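Long-range contact in peptidase, zinc-dependent (PDB 3LMC), which is probably a metallopeptidase of family M54, with a zinc ion held by three histidines and an iron ion held by four cysteines: residues A[2-8]-A[88-94]. Residues are numbered along the deposited sequence; the frame is centred on the assembly and turned at random.
Sequences GIHLFWD and HEKILLV
H4 pairs with I91 in parallel between strands 3-7 and 90-94, and its ring reaches back along the partner chain to E89. CB of H4 lies 3.7 Å from the backbone O of K90 and 4.2 Å from CG1 of I91. CG borders the same K90 oxygen. It turns beside the backbone N, with chi1 at -51°, and this swings the imidazole toward the start of strand 90-94. CD2 comes next, 3.4 Å from K90 O, at the ring edge. At the tip, NE2 gives a nearly straight hydrogen bond of 2.6 Å to OE1 of E89, and CE1 lies next to the same oxygen. OE1 accepts on its anti lone pair and lies in the ring plane, while the carboxylate plane is turned 65° from it. E89 bends at chi2 to bring OE1 there. Its OE2 takes a bond from a water that also accepts from N of G2. With H4 replaced by alanine, OE1 of E89 would probably lose its ring donor and the carboxylate would be freer to turn.

The backbones bond in parallel fashion, from K90 N to G2 O through to D8 N and V94 O. CD1 of L5 touches CG2 of V94 at 3.6 Å. CG1 of V94 sits over one face of the W7 six-membered ring, a CH-pi contact.

This is a parallel pairing inside a mixed sheet, with 31-34 beside 3-7 and 117-120 beside 90-94. The side chain of L92 is about 11 Å from the zinc ion. Helix 16-27 packs on L5 and W7; helix 53-66 covers F6, I91 and L93 on the other face.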
# COMPACT_ATOMS: atom_id res chain seq x y z
N GLY A 2 -13.64 5.57 0.66
CA GLY A 2 -12.53 6.49 0.53
C GLY A 2 -11.24 5.70 0.51
O GLY A 2 -11.22 4.52 0.87
N ILE A 3 -10.15 6.35 0.10
CA ILE A 3 -8.85 5.70 0.09
C ILE A 3 -7.88 6.53 0.90
O ILE A 3 -7.71 7.73 0.63
CB ILE A 3 -8.30 5.53 -1.34
CG1 ILE A 3 -9.25 4.65 -2.17
CG2 ILE A 3 -6.93 4.87 -1.33
CD1 ILE A 3 -8.86 4.59 -3.61
N HIS A 4 -7.26 5.90 1.89
CA HIS A 4 -6.41 6.59 2.85
C HIS A 4 -4.98 6.06 2.78
O HIS A 4 -4.74 4.87 2.97
CB HIS A 4 -6.95 6.41 4.27
CG HIS A 4 -8.40 6.77 4.41
ND1 HIS A 4 -8.83 7.96 4.95
CD2 HIS A 4 -9.53 6.08 4.09
CE1 HIS A 4 -10.15 8.00 4.95
NE2 HIS A 4 -10.60 6.86 4.44
N LEU A 5 -4.03 6.94 2.48
CA LEU A 5 -2.62 6.58 2.46
C LEU A 5 -2.09 6.83 3.86
O LEU A 5 -1.92 7.99 4.26
CB LEU A 5 -1.85 7.44 1.45
CG LEU A 5 -0.35 7.15 1.34
CD1 LEU A 5 -0.12 5.77 0.77
CD2 LEU A 5 0.37 8.21 0.47
N PHE A 6 -1.86 5.76 4.62
CA PHE A 6 -1.27 5.91 5.94
C PHE A 6 0.25 5.82 5.80
O PHE A 6 0.82 4.72 5.77
CB PHE A 6 -1.77 4.85 6.94
CG PHE A 6 -1.31 5.12 8.36
CD1 PHE A 6 -2.18 5.01 9.43
CD2 PHE A 6 0.00 5.54 8.62
CE1 PHE A 6 -1.75 5.28 10.73
CE2 PHE A 6 0.44 5.82 9.91
CZ PHE A 6 -0.44 5.70 10.96
N TRP A 7 0.88 6.99 5.78
CA TRP A 7 2.32 7.12 5.54
C TRP A 7 3.10 7.14 6.87
O TRP A 7 3.10 8.15 7.57
CB TRP A 7 2.58 8.40 4.73
CG TRP A 7 4.02 8.60 4.32
CD1 TRP A 7 5.03 9.13 5.08
CD2 TRP A 7 4.60 8.27 3.06
NE1 TRP A 7 6.20 9.15 4.35
CE2 TRP A 7 5.96 8.62 3.11
CE3 TRP A 7 4.09 7.70 1.88
CZ2 TRP A 7 6.82 8.42 2.02
CZ3 TRP A 7 4.96 7.50 0.81
CH2 TRP A 7 6.30 7.86 0.89
N ASP A 8 3.75 6.03 7.21
CA ASP A 8 4.57 5.95 8.42
C ASP A 8 5.69 6.99 8.33
O ASP A 8 6.51 6.94 7.43
CB ASP A 8 5.15 4.54 8.58
CG ASP A 8 5.85 4.33 9.91
OD1 ASP A 8 6.82 5.06 10.20
OD2 ASP A 8 5.45 3.41 10.66
N HIS A 88 -15.60 0.48 3.10
CA HIS A 88 -15.68 1.87 2.65
C HIS A 88 -14.39 2.66 2.77
O HIS A 88 -14.12 3.53 1.94
CB HIS A 88 -16.80 2.59 3.39
CG HIS A 88 -18.16 2.07 3.06
ND1 HIS A 88 -18.91 2.56 2.01
CD2 HIS A 88 -18.91 1.10 3.63
CE1 HIS A 88 -20.05 1.91 1.94
NE2 HIS A 88 -20.08 1.02 2.91
N GLU A 89 -13.60 2.38 3.80
CA GLU A 89 -12.41 3.19 4.05
C GLU A 89 -11.16 2.34 3.87
O GLU A 89 -10.63 1.76 4.82
CB GLU A 89 -12.48 3.82 5.44
CG GLU A 89 -13.79 4.56 5.70
CD GLU A 89 -14.07 5.67 4.69
OE1 GLU A 89 -13.11 6.35 4.26
OE2 GLU A 89 -15.25 5.89 4.34
N LYS A 90 -10.72 2.23 2.62
CA LYS A 90 -9.58 1.40 2.28
C LYS A 90 -8.34 2.10 2.80
O LYS A 90 -8.22 3.32 2.68
CB LYS A 90 -9.47 1.25 0.77
CG LYS A 90 -10.75 0.73 0.10
CD LYS A 90 -11.27 -0.53 0.75
CE LYS A 90 -12.47 -1.12 -0.06
NZ LYS A 90 -13.00 -2.35 0.61
N ILE A 91 -7.41 1.34 3.37
CA ILE A 91 -6.15 1.92 3.82
C ILE A 91 -4.95 1.25 3.18
O ILE A 91 -4.86 0.02 3.14
CB ILE A 91 -6.01 1.80 5.34
CG1 ILE A 91 -7.12 2.61 6.02
CG2 ILE A 91 -4.60 2.21 5.80
CD1 ILE A 91 -7.26 2.35 7.51
N LEU A 92 -4.02 2.07 2.68
CA LEU A 92 -2.70 1.60 2.27
C LEU A 92 -1.68 2.13 3.27
O LEU A 92 -1.47 3.34 3.39
CB LEU A 92 -2.35 2.10 0.86
CG LEU A 92 -0.90 1.85 0.39
CD1 LEU A 92 -0.57 0.36 0.43
CD2 LEU A 92 -0.60 2.43 -1.01
N LEU A 93 -1.04 1.21 4.00
CA LEU A 93 0.02 1.56 4.94
C LEU A 93 1.38 1.55 4.21
O LEU A 93 1.72 0.59 3.52
CB LEU A 93 0.05 0.54 6.09
CG LEU A 93 0.63 0.84 7.48
CD1 LEU A 93 1.41 -0.36 8.02
CD2 LEU A 93 1.45 2.10 7.53
N VAL A 94 2.14 2.63 4.36
CA VAL A 94 3.51 2.70 3.81
C VAL A 94 4.43 2.60 5.01
O VAL A 94 4.46 3.51 5.84
CB VAL A 94 3.75 4.02 3.08
CG1 VAL A 94 5.21 4.15 2.65
CG2 VAL A 94 2.83 4.12 1.87
O HOH W 1 -16.04 7.05 1.94